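Local coordinates for DegV family protein (Eubacterium eligens, PDB 3FDJ), which is of unknown function but, as a DegV family member, probably binds a fatty acid or similar lipid, at residues 175-187 and 198-211. Sequence-based numbering, arbitrary orientation.
Sequences VASAAEVLGISVI and AIGKCRGDKKLLVK. With NA (sodium ion), chain E; ACY (acetic acid), chain F.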
loop_
_atom_site.group_PDB
_atom_site.type_symbol
_atom_site.label_atom_id
_atom_site.label_comp_id
_atom_site.label_asym_id
_atom_site.label_seq_id
_atom_site.Cartn_x
_atom_site.Cartn_y
_atom_site.Cartn_z
ATOM N N VAL A 175 -13.871 -11.940 11.278
ATOM C CA VAL A 175 -13.879 -11.057 10.122
ATOM C C VAL A 175 -13.541 -11.830 8.852
ATOM O O VAL A 175 -14.254 -11.718 7.869
ATOM C CB VAL A 175 -12.951 -9.838 10.328
ATOM C CG1 VAL A 175 -12.660 -9.136 8.987
ATOM C CG2 VAL A 175 -13.614 -8.859 11.317
ATOM N N ALA A 176 -12.510 -12.664 8.907
ATOM C CA ALA A 176 -12.087 -13.445 7.745
ATOM C C ALA A 176 -13.132 -14.465 7.318
ATOM O O ALA A 176 -13.255 -14.742 6.127
ATOM C CB ALA A 176 -10.764 -14.148 8.010
ATOM N N SER A 177 -13.891 -15.006 8.273
ATOM C CA SER A 177 -14.855 -16.067 7.959
ATOM C C SER A 177 -15.948 -15.627 6.990
ATOM O O SER A 177 -16.477 -16.451 6.262
ATOM C CB SER A 177 -15.492 -16.659 9.219
ATOM O OG SER A 177 -16.342 -15.714 9.826
ATOM N N ALA A 178 -16.287 -14.348 6.984
ATOM C CA ALA A 178 -17.309 -13.848 6.068
ATOM C C ALA A 178 -16.959 -14.142 4.611
ATOM O O ALA A 178 -17.837 -14.531 3.811
ATOM C CB ALA A 178 -17.503 -12.357 6.247
ATOM N N ALA A 179 -15.678 -13.963 4.294
ATOM C CA ALA A 179 -15.210 -14.059 2.927
ATOM C C ALA A 179 -15.025 -15.505 2.529
ATOM O O ALA A 179 -14.749 -15.771 1.373
ATOM C CB ALA A 179 -13.900 -13.241 2.716
ATOM N N GLU A 180 -15.212 -16.445 3.459
ATOM C CA GLU A 180 -15.133 -17.858 3.123
ATOM C C GLU A 180 -16.319 -18.303 2.282
ATOM O O GLU A 180 -16.239 -19.336 1.613
ATOM C CB GLU A 180 -15.003 -18.720 4.391
ATOM C CG GLU A 180 -13.628 -18.585 5.053
ATOM C CD GLU A 180 -13.585 -19.090 6.503
ATOM O OE1 GLU A 180 -14.468 -19.874 6.914
ATOM O OE2 GLU A 180 -12.659 -18.677 7.243
ATOM N N VAL A 181 -17.422 -17.547 2.324
ATOM C CA VAL A 181 -18.613 -17.851 1.533
ATOM C C VAL A 181 -18.394 -17.366 0.094
ATOM O O VAL A 181 -17.966 -16.229 -0.123
ATOM C CB VAL A 181 -19.874 -17.186 2.137
ATOM C CG1 VAL A 181 -21.090 -17.314 1.212
ATOM C CG2 VAL A 181 -20.179 -17.805 3.501
ATOM N N LEU A 182 -18.672 -18.237 -0.878
ATOM C CA LEU A 182 -18.410 -17.909 -2.296
ATOM C C LEU A 182 -19.280 -16.745 -2.755
ATOM O O LEU A 182 -20.507 -16.791 -2.629
ATOM C CB LEU A 182 -18.684 -19.116 -3.186
ATOM C CG LEU A 182 -18.295 -18.955 -4.665
ATOM C CD1 LEU A 182 -16.767 -18.906 -4.822
ATOM C CD2 LEU A 182 -18.901 -20.061 -5.481
ATOM N N GLY A 183 -18.634 -15.708 -3.290
ATOM C CA GLY A 183 -19.329 -14.501 -3.745
ATOM C C GLY A 183 -19.436 -13.374 -2.725
ATOM O O GLY A 183 -19.996 -12.313 -3.030
ATOM N N ILE A 184 -18.937 -13.601 -1.506
ATOM C CA ILE A 184 -18.919 -12.574 -0.482
ATOM C C ILE A 184 -17.522 -11.977 -0.369
ATOM O O ILE A 184 -16.548 -12.708 -0.222
ATOM C CB ILE A 184 -19.348 -13.113 0.918
ATOM C CG1 ILE A 184 -20.756 -13.666 0.858
ATOM C CG2 ILE A 184 -19.308 -11.989 1.969
ATOM C CD1 ILE A 184 -21.797 -12.646 0.353
ATOM N N SER A 185 -17.460 -10.644 -0.412
ATOM C CA SER A 185 -16.256 -9.886 -0.102
ATOM C C SER A 185 -16.403 -9.133 1.203
ATOM O O SER A 185 -17.515 -8.828 1.614
ATOM C CB SER A 185 -16.008 -8.866 -1.200
ATOM O OG SER A 185 -15.765 -9.511 -2.430
ATOM N N VAL A 186 -15.277 -8.823 1.837
ATOM C CA VAL A 186 -15.237 -7.969 3.011
ATOM C C VAL A 186 -14.676 -6.633 2.620
ATOM O O VAL A 186 -13.634 -6.555 1.937
ATOM C CB VAL A 186 -14.389 -8.553 4.139
ATOM C CG1 VAL A 186 -14.189 -7.522 5.289
ATOM C CG2 VAL A 186 -15.018 -9.867 4.632
ATOM N N ILE A 187 -15.389 -5.585 3.023
ATOM C CA ILE A 187 -14.964 -4.214 2.779
ATOM C C ILE A 187 -14.259 -3.696 4.034
ATOM O O ILE A 187 -14.758 -3.847 5.154
ATOM C CB ILE A 187 -16.178 -3.304 2.459
ATOM C CG1 ILE A 187 -16.921 -3.803 1.228
ATOM C CG2 ILE A 187 -15.703 -1.853 2.223
ATOM C CD1 ILE A 187 -18.273 -3.057 1.009
ATOM N N ALA A 198 -12.682 -3.727 9.481
ATOM C CA ALA A 198 -13.721 -4.237 8.584
ATOM C C ALA A 198 -14.981 -3.362 8.708
ATOM O O ALA A 198 -15.432 -3.063 9.802
ATOM C CB ALA A 198 -14.023 -5.721 8.899
ATOM N N ILE A 199 -15.500 -2.925 7.573
ATOM C CA ILE A 199 -16.654 -2.044 7.496
ATOM C C ILE A 199 -17.914 -2.882 7.293
ATOM O O ILE A 199 -18.978 -2.557 7.803
ATOM C CB ILE A 199 -16.525 -1.080 6.277
ATOM C CG1 ILE A 199 -15.551 0.052 6.590
ATOM C CG2 ILE A 199 -17.911 -0.523 5.872
ATOM C CD1 ILE A 199 -15.301 0.958 5.424
ATOM N N GLY A 200 -17.794 -3.950 6.526
ATOM C CA GLY A 200 -18.920 -4.810 6.257
ATOM C C GLY A 200 -18.670 -5.791 5.137
ATOM O O GLY A 200 -17.610 -5.852 4.594
ATOM N N LYS A 201 -19.684 -6.575 4.815
ATOM C CA LYS A 201 -19.567 -7.594 3.772
ATOM C C LYS A 201 -20.313 -7.108 2.566
ATOM O O LYS A 201 -21.148 -6.199 2.650
ATOM C CB LYS A 201 -20.171 -8.910 4.247
ATOM C CG LYS A 201 -21.672 -8.940 4.213
ATOM C CD LYS A 201 -22.228 -10.098 4.956
ATOM C CE LYS A 201 -23.052 -10.965 4.090
ATOM N NZ LYS A 201 -23.300 -12.254 4.780
ATOM N N CYS A 202 -20.069 -7.754 1.438
ATOM C CA CYS A 202 -20.683 -7.326 0.238
ATOM C C CYS A 202 -20.862 -8.465 -0.755
ATOM O O CYS A 202 -19.914 -9.184 -1.041
ATOM C CB CYS A 202 -19.766 -6.263 -0.327
ATOM S SG CYS A 202 -20.499 -5.409 -1.584
ATOM N N ARG A 203 -22.075 -8.647 -1.281
ATOM C CA ARG A 203 -22.298 -9.629 -2.345
ATOM C C ARG A 203 -22.359 -8.990 -3.744
ATOM O O ARG A 203 -23.422 -8.499 -4.186
ATOM C CB ARG A 203 -23.579 -10.443 -2.114
ATOM C CG ARG A 203 -23.776 -11.510 -3.209
ATOM C CD ARG A 203 -24.863 -12.562 -2.910
ATOM N NE ARG A 203 -24.328 -13.660 -2.108
ATOM C CZ ARG A 203 -23.551 -14.645 -2.570
ATOM N NH1 ARG A 203 -23.103 -15.568 -1.727
ATOM N NH2 ARG A 203 -23.212 -14.713 -3.855
ATOM N N GLY A 204 -21.227 -9.018 -4.427
ATOM C CA GLY A 204 -21.144 -8.662 -5.831
ATOM C C GLY A 204 -20.653 -7.259 -6.096
ATOM O O GLY A 204 -20.708 -6.385 -5.224
ATOM N N ASP A 205 -20.208 -7.053 -7.330
ATOM C CA ASP A 205 -19.632 -5.788 -7.759
ATOM C C ASP A 205 -20.572 -4.589 -7.630
ATOM O O ASP A 205 -20.155 -3.523 -7.155
ATOM C CB ASP A 205 -19.177 -5.876 -9.207
ATOM C CG ASP A 205 -18.083 -6.924 -9.436
ATOM O OD1 ASP A 205 -17.457 -7.397 -8.456
ATOM O OD2 ASP A 205 -17.850 -7.247 -10.629
ATOM N N LYS A 206 -21.818 -4.731 -8.069
ATOM C CA LYS A 206 -22.704 -3.573 -8.054
ATOM C C LYS A 206 -22.963 -3.086 -6.627
ATOM O O LYS A 206 -22.959 -1.879 -6.363
ATOM C CB LYS A 206 -24.015 -3.865 -8.769
ATOM C CG LYS A 206 -23.854 -3.875 -10.291
ATOM C CD LYS A 206 -25.206 -4.023 -10.950
ATOM C CE LYS A 206 -25.602 -5.468 -11.024
ATOM N NZ LYS A 206 -25.042 -6.072 -12.264
ATOM N N LYS A 207 -23.136 -4.024 -5.703
ATOM C CA LYS A 207 -23.353 -3.661 -4.305
ATOM C C LYS A 207 -22.125 -2.985 -3.693
ATOM O O LYS A 207 -22.244 -2.015 -2.937
ATOM C CB LYS A 207 -23.755 -4.891 -3.501
ATOM C CG LYS A 207 -25.201 -5.299 -3.695
ATOM C CD LYS A 207 -25.646 -6.334 -2.643
ATOM C CE LYS A 207 -26.939 -7.021 -3.031
ATOM N NZ LYS A 207 -26.708 -8.019 -4.150
ATOM N N LEU A 208 -20.946 -3.467 -4.060
ATOM C CA LEU A 208 -19.694 -2.806 -3.665
ATOM C C LEU A 208 -19.637 -1.356 -4.163
ATOM O O LEU A 208 -19.285 -0.442 -3.395
ATOM C CB LEU A 208 -18.472 -3.610 -4.138
ATOM C CG LEU A 208 -17.112 -2.928 -3.924
ATOM C CD1 LEU A 208 -16.851 -2.757 -2.422
ATOM C CD2 LEU A 208 -16.024 -3.729 -4.622
ATOM N N LEU A 209 -19.994 -1.119 -5.427
ATOM C CA LEU A 209 -19.935 0.245 -5.958
ATOM C C LEU A 209 -20.806 1.198 -5.134
ATOM O O LEU A 209 -20.402 2.325 -4.834
ATOM C CB LEU A 209 -20.343 0.312 -7.436
ATOM C CG LEU A 209 -19.483 -0.439 -8.459
ATOM C CD1 LEU A 209 -19.847 -0.030 -9.896
ATOM C CD2 LEU A 209 -18.043 -0.206 -8.200
ATOM N N VAL A 210 -21.992 0.740 -4.751
ATOM C CA VAL A 210 -22.913 1.568 -3.969
ATOM C C VAL A 210 -22.373 1.830 -2.555
ATOM O O VAL A 210 -22.439 2.960 -2.023
ATOM C CB VAL A 210 -24.310 0.911 -3.908
ATOM C CG1 VAL A 210 -25.205 1.645 -2.942
ATOM C CG2 VAL A 210 -24.941 0.858 -5.327
ATOM N N LYS A 211 -21.849 0.793 -1.933
ATOM C CA LYS A 211 -21.252 0.960 -0.602
ATOM C C LYS A 211 -20.047 1.905 -0.624
ATOM O O LYS A 211 -19.894 2.724 0.261
ATOM C CB LYS A 211 -20.870 -0.384 -0.001
ATOM C CG LYS A 211 -22.050 -1.190 0.462
ATOM C CD LYS A 211 -21.580 -2.471 1.148
ATOM C CE LYS A 211 -22.733 -3.393 1.575
ATOM N NZ LYS A 211 -23.833 -2.717 2.318
HETATM NA NA NA E . -15.408 -14.711 -0.709
HETATM C C ACY F . -25.169 -13.944 1.071
HETATM O O ACY F . -24.314 -14.853 0.954
HETATM O OXT ACY F . -25.330 -13.039 0.211
HETATM C CH3 ACY F . -26.037 -13.951 2.302
HETATM O O HOH W 1 -20.520 -14.226 4.592
HETATM O O HOH W 2 -18.533 -9.949 -3.918
HETATM O O HOH W 3 -15.737 -14.259 -2.765
HETATM O O HOH W 4 -14.619 -16.706 -1.478
#
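The carbonyl oxygen of Ile-187 takes two backbone N-H groups, that of Ile-199 with N to O at 2.7 Å and, more weakly, that of Gly-200. Both residues therefore face Ile-187, which makes a classic beta bulge. Ile-187 N in turn donates to Gly-200 O, and the strands pair on antiparallel, Ser-185 N giving Cys-202 O a nearly straight bond (176° at the hydrogen). Ile-187 points to the same face of the sheet as Cys-202, and its CD1 rests on Cys-202 CB. Its CG1 is anti to the carbonyl carbon (chi1 -59°), and the extended branch carries Ile-187 CD1 to Leu-208 CD1 at 3.7 Å. Ile-187 CD1 also presses tightly on Lys-211 CD, at 3.4 Å. At the other end Arg-203 NH1 donates to Leu-182 O at 3.0 Å, with the oxygen tilted from the guanidinium plane. A bound acetic acid molecule, probably from the crystallisation liquor, accepts bonds from both Arg-203 NE (2.6 Å to OXT) and NH1. Ile-184 CD1 lies 3.7 Å from Arg-203 NE, and the two side chains cross at about a right angle. Cutting Ile-184 back to an alanine would probably open a gap between Lys-201 CB and the Arg-203 chain, since CG2 and CD1 would be gone. The backbone oxygens of Ile-184, Ala-179 and Lys-160 bind a sodium ion, with two waters. The whole is a bulged beta-hairpin at the edge of a mixed sheet, with helix 205-219 packed on one face and a sodium site at the turn entering it.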